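Side-chain contacts in papain-like protease (Human betacoronavirus 2c EMC/2012, PDB 4RNA), which is a cysteine protease that probably cleaves the viral replicase polyprotein and, like related coronavirus enzymes, may also remove ubiquitin from host proteins: residues R170-V175 with V309-F314; L122-D127 with Y281-L286. All coordinates share one frame; numbering follows the deposited sequence.

Contact 1. Residues R170-V175 with V309-F314; sequences RLLHTV and VTDVLF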
# COMPACT_ATOMS: atom_id res chain seq x y z
N ARG A 170 -9.82 -0.76 4.66
CA ARG A 170 -8.46 -0.23 4.39
C ARG A 170 -8.50 0.50 3.07
O ARG A 170 -8.04 1.62 2.96
CB ARG A 170 -7.43 -1.36 4.33
CG ARG A 170 -5.99 -0.91 4.01
CD ARG A 170 -5.11 -2.16 3.80
NE ARG A 170 -5.22 -2.71 2.45
CZ ARG A 170 -4.79 -2.14 1.32
NH1 ARG A 170 -4.23 -0.88 1.21
NH2 ARG A 170 -4.99 -2.81 0.23
N LEU A 171 -9.06 -0.14 2.06
CA LEU A 171 -9.12 0.51 0.71
C LEU A 171 -9.92 1.76 0.64
O LEU A 171 -9.50 2.79 -0.02
CB LEU A 171 -9.64 -0.50 -0.33
CG LEU A 171 -8.70 -1.05 -1.38
CD1 LEU A 171 -7.68 -0.03 -1.95
CD2 LEU A 171 -8.01 -2.22 -0.71
N LEU A 172 -11.09 1.78 1.31
CA LEU A 172 -11.85 3.04 1.33
C LEU A 172 -11.04 4.13 1.87
O LEU A 172 -11.04 5.27 1.39
CB LEU A 172 -13.07 2.92 2.26
CG LEU A 172 -14.35 2.56 1.59
CD1 LEU A 172 -15.45 2.35 2.62
CD2 LEU A 172 -14.69 3.69 0.62
N HIS A 173 -10.31 3.84 2.95
CA HIS A 173 -9.60 4.93 3.55
C HIS A 173 -8.40 5.35 2.72
O HIS A 173 -8.15 6.54 2.59
CB HIS A 173 -9.34 4.66 5.08
CG HIS A 173 -10.65 4.67 5.93
ND1 HIS A 173 -11.01 5.70 6.76
CD2 HIS A 173 -11.71 3.75 5.99
CE1 HIS A 173 -12.22 5.43 7.32
NE2 HIS A 173 -12.65 4.25 6.86
N THR A 174 -7.73 4.43 2.06
CA THR A 174 -6.66 4.81 1.15
C THR A 174 -7.10 5.56 -0.07
O THR A 174 -6.40 6.47 -0.55
CB THR A 174 -5.86 3.60 0.62
OG1 THR A 174 -6.76 2.67 0.03
CG2 THR A 174 -5.18 2.91 1.68
N VAL A 175 -8.26 5.18 -0.61
CA VAL A 175 -8.78 5.92 -1.72
C VAL A 175 -9.16 7.34 -1.28
O VAL A 175 -8.84 8.25 -1.98
CB VAL A 175 -9.98 5.20 -2.40
CG1 VAL A 175 -10.62 6.12 -3.44
CG2 VAL A 175 -9.49 3.94 -3.10
N VAL A 309 -21.41 -5.60 10.82
CA VAL A 309 -21.24 -4.33 10.17
C VAL A 309 -19.79 -3.92 10.26
O VAL A 309 -19.13 -4.08 11.34
CB VAL A 309 -22.16 -3.34 10.84
CG1 VAL A 309 -21.90 -1.90 10.42
CG2 VAL A 309 -23.62 -3.69 10.61
N THR A 310 -19.32 -3.25 9.19
CA THR A 310 -17.98 -2.70 9.17
C THR A 310 -18.09 -1.19 8.97
O THR A 310 -18.15 -0.51 9.93
CB THR A 310 -17.09 -3.35 8.10
OG1 THR A 310 -17.75 -3.39 6.80
CG2 THR A 310 -16.68 -4.76 8.52
N ASP A 311 -18.18 -0.71 7.73
CA ASP A 311 -18.34 0.74 7.48
C ASP A 311 -19.83 1.16 7.47
O ASP A 311 -20.66 0.42 7.07
CB ASP A 311 -17.79 1.12 6.15
CG ASP A 311 -16.48 0.46 5.88
OD1 ASP A 311 -15.50 0.86 6.59
OD2 ASP A 311 -16.44 -0.43 4.97
N VAL A 312 -20.15 2.38 7.87
CA VAL A 312 -21.56 2.82 7.86
C VAL A 312 -21.58 4.21 7.34
O VAL A 312 -20.75 5.00 7.80
CB VAL A 312 -22.19 2.81 9.31
CG1 VAL A 312 -23.66 3.29 9.27
CG2 VAL A 312 -22.12 1.42 9.98
N LEU A 313 -22.48 4.51 6.42
CA LEU A 313 -22.51 5.91 5.85
C LEU A 313 -23.70 6.74 6.37
O LEU A 313 -24.83 6.35 6.22
CB LEU A 313 -22.55 5.85 4.28
CG LEU A 313 -22.58 7.16 3.51
CD1 LEU A 313 -21.40 8.10 3.96
CD2 LEU A 313 -22.48 6.81 2.04
N PHE A 314 -23.45 8.00 6.79
CA PHE A 314 -24.49 8.80 7.31
C PHE A 314 -24.54 10.06 6.45
O PHE A 314 -23.56 10.38 5.77
CB PHE A 314 -24.20 9.21 8.79
CG PHE A 314 -24.44 8.11 9.79
CD1 PHE A 314 -23.41 7.19 10.14
CD2 PHE A 314 -25.70 7.98 10.41
CE1 PHE A 314 -23.65 6.14 11.05
CE2 PHE A 314 -25.95 6.92 11.32
CZ PHE A 314 -24.94 5.99 11.61
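Leu-172 and His-173 reach from helix 168-176 to a single acidic side chain, Asp-311 on strand 304-315. The contact joins a helix of the thumb to the palm sheet in the thumb-palm-fingers fold of coronavirus papain-like proteases. Leu-172 and Asp-311 approach from opposite directions, and the leucine meets the carboxylate with one methyl. Leu-172 CD1 sits above the carboxylate plane, 3.8 Å from Asp-311 OD2 and 3.9 Å from Asp-311 CG. This is apolar cover over a flat polar group. The other carboxylate oxygen faces the imidazole: Asp-311 OD1 lies at the edge of the His-173 ring, near its plane. Its distance from His-173 NE2, 4.4 Å, is too long for a direct bond.

Ser-249 fills the role of intermediary, its OG hydrogen-bonded both to His-173 NE2 and to Asp-311 OD1. Asp-311 OD1 also bonds to Ser-169 OG, on the same helix as the leucine and histidine, while Asp-311 OD2 is held by Asn-269 ND2 from strand 267-272. With both oxygens engaged, the buried carboxylate is fixed in rotation and its charge is probably offset by these dipoles. The CB of Asp-311 already points toward the helix, and chi1 (-43°) sets CG beside the backbone N, anti to the carbonyl carbon.

Further out, Thr-121 and Leu-122 of helix 115-122 pack on Leu-172. Cys-210 and Val-212 touch His-173, as does Pro-79 of the second subunit. Little surface is buried between the two segments themselves, 83 Å², and their backbones stay well apart: the closest CA atoms, those of Leu-172 and Asp-311, are separated by 9.2 Å.

Contact 2. Residues L122-D127 with Y281-L286; sequences LDLLKD and YVHARL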
# COMPACT_ATOMS: atom_id res chain seq x y z
N LEU A 122 -18.20 4.40 -2.41
CA LEU A 122 -17.69 5.70 -2.98
C LEU A 122 -18.73 6.32 -3.89
O LEU A 122 -18.85 7.51 -4.02
CB LEU A 122 -16.40 5.49 -3.85
CG LEU A 122 -15.12 5.06 -3.10
CD1 LEU A 122 -14.09 4.62 -4.17
CD2 LEU A 122 -14.64 6.28 -2.26
N ASP A 123 -19.50 5.50 -4.58
CA ASP A 123 -20.59 5.99 -5.42
C ASP A 123 -21.68 6.83 -4.69
O ASP A 123 -22.43 7.55 -5.37
CB ASP A 123 -21.26 4.84 -6.19
CG ASP A 123 -20.44 4.39 -7.46
OD1 ASP A 123 -19.57 5.15 -7.91
OD2 ASP A 123 -20.72 3.25 -7.98
N LEU A 124 -21.76 6.77 -3.35
CA LEU A 124 -22.80 7.47 -2.62
C LEU A 124 -22.24 8.79 -2.17
O LEU A 124 -22.98 9.58 -1.63
CB LEU A 124 -23.25 6.69 -1.39
CG LEU A 124 -23.98 5.40 -1.85
CD1 LEU A 124 -24.36 4.50 -0.65
CD2 LEU A 124 -25.20 5.79 -2.66
N LEU A 125 -20.95 9.03 -2.35
CA LEU A 125 -20.39 10.27 -1.71
C LEU A 125 -20.51 11.57 -2.51
O LEU A 125 -20.09 11.62 -3.69
CB LEU A 125 -18.88 10.08 -1.35
CG LEU A 125 -18.54 8.93 -0.37
CD1 LEU A 125 -17.06 8.56 -0.26
CD2 LEU A 125 -19.28 8.98 0.99
N LYS A 126 -20.95 12.67 -1.86
CA LYS A 126 -21.19 13.85 -2.62
C LYS A 126 -20.03 14.78 -2.32
O LYS A 126 -19.35 14.63 -1.28
CB LYS A 126 -22.54 14.49 -2.21
CG LYS A 126 -23.78 13.64 -2.61
CD LYS A 126 -23.79 13.23 -4.10
CE LYS A 126 -24.29 11.79 -4.32
NZ LYS A 126 -23.96 11.21 -5.65
N ASP A 127 -19.80 15.72 -3.21
CA ASP A 127 -18.84 16.80 -2.94
C ASP A 127 -17.39 16.37 -2.77
O ASP A 127 -16.62 17.10 -2.12
CB ASP A 127 -19.27 17.62 -1.70
CG ASP A 127 -20.61 18.28 -1.90
OD1 ASP A 127 -20.74 19.05 -2.88
OD2 ASP A 127 -21.55 17.99 -1.12
N TYR A 281 -17.56 -9.84 1.56
CA TYR A 281 -18.11 -8.51 1.81
C TYR A 281 -19.45 -8.37 1.11
O TYR A 281 -19.60 -8.85 -0.00
CB TYR A 281 -17.18 -7.37 1.32
CG TYR A 281 -15.97 -7.13 2.21
CD1 TYR A 281 -16.05 -6.23 3.28
CD2 TYR A 281 -14.77 -7.77 1.98
CE1 TYR A 281 -14.95 -5.97 4.09
CE2 TYR A 281 -13.67 -7.54 2.79
CZ TYR A 281 -13.77 -6.64 3.84
OH TYR A 281 -12.69 -6.38 4.67
N VAL A 282 -20.38 -7.66 1.74
CA VAL A 282 -21.66 -7.35 1.13
C VAL A 282 -21.95 -5.88 1.37
O VAL A 282 -21.73 -5.33 2.47
CB VAL A 282 -22.75 -8.27 1.75
CG1 VAL A 282 -24.14 -8.02 1.13
CG2 VAL A 282 -22.35 -9.73 1.60
N HIS A 283 -22.46 -5.21 0.33
CA HIS A 283 -22.77 -3.79 0.46
C HIS A 283 -24.28 -3.65 0.62
O HIS A 283 -25.02 -4.28 -0.14
CB HIS A 283 -22.33 -3.01 -0.78
CG HIS A 283 -22.69 -1.52 -0.73
ND1 HIS A 283 -22.02 -0.68 0.01
CD2 HIS A 283 -23.70 -0.79 -1.35
CE1 HIS A 283 -22.50 0.57 -0.11
NE2 HIS A 283 -23.55 0.52 -0.95
N ALA A 284 -24.73 -2.82 1.57
CA ALA A 284 -26.16 -2.71 1.84
C ALA A 284 -26.58 -1.26 1.67
O ALA A 284 -25.84 -0.30 2.05
CB ALA A 284 -26.52 -3.24 3.25
N ARG A 285 -27.75 -1.08 1.07
CA ARG A 285 -28.33 0.29 0.99
C ARG A 285 -29.75 0.33 1.55
O ARG A 285 -30.43 -0.68 1.50
CB ARG A 285 -28.38 0.78 -0.45
CG ARG A 285 -27.06 0.58 -1.16
CD ARG A 285 -26.90 1.73 -2.06
NE ARG A 285 -25.56 1.79 -2.62
CZ ARG A 285 -25.35 2.37 -3.80
NH1 ARG A 285 -26.39 2.83 -4.47
NH2 ARG A 285 -24.12 2.45 -4.31
N LEU A 286 -30.14 1.49 2.08
CA LEU A 286 -31.48 1.66 2.62
C LEU A 286 -32.33 2.45 1.66
O LEU A 286 -32.13 3.67 1.47
CB LEU A 286 -31.45 2.44 3.92
CG LEU A 286 -30.69 1.86 5.16
CD1 LEU A 286 -31.51 2.17 6.40
CD2 LEU A 286 -30.31 0.39 5.12
O HOH W 1 -23.09 1.72 -7.06
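Leu-124 sets its isobutyl end over one face of the Arg-285 guanidinium, the two side chains meeting from opposite directions where the turn after helix 115-122 faces strand 280-287 of the palm. Leu-124 CD2 stands over the centre of the planar group, 3.6 Å from Arg-285 CZ. The second methyl is shifted toward the arginine chain, with Leu-124 CD1 3.6 Å from Arg-285 NE, and also meets the edge of the His-283 ring, 4.1 Å from His-283 NE2.

Guanidinium and imidazole meet at their edges through a nearly straight bond (170°) from Arg-285 NE to His-283 NE2, 2.9 Å long. Each partner lies in the other's plane, yet the planes stand almost perpendicular. A bend at chi2 (-144°) carries the arginine chain round to this position. Met-120 O takes Arg-285 NH2, which also gives a weak bond to a water donating to Asp-123 OD2. The direct Asp-123 OD2 to Arg-285 NH2 separation is 5.1 Å; OD2 instead forms a salt bridge with Arg-104 NH2, and OD1 is hydrogen-bonded to His-142 NE2.

Because NE2 accepts from the arginine while ND1 bonds to Asn-269 OD1, His-283 is probably neutral, with its proton on ND1; the contact thus combines apolar cover with an oriented donor-acceptor chain.

Contacts 1 and 2 lie side by side, their centres about 9 Å apart, and both bring thumb elements onto the same palm sheet. Leu-313 of strand 304-315 packs on the 122-127 turn, its CD2 3.5 Å from Leu-124 CB, while Leu-172 CD2 and Leu-122 CD2 meet at 3.9 Å on the helical side. Asn-269 couples the polar halves: its ND2 holds Asp-311 in contact 1 and its OD1 takes ND1 of His-283 in contact 2. Helix 115-122, which leads into contact 2, starts just after the modified Cys-113; in papain-like proteases the nucleophile typically lies at the start of such a central helix.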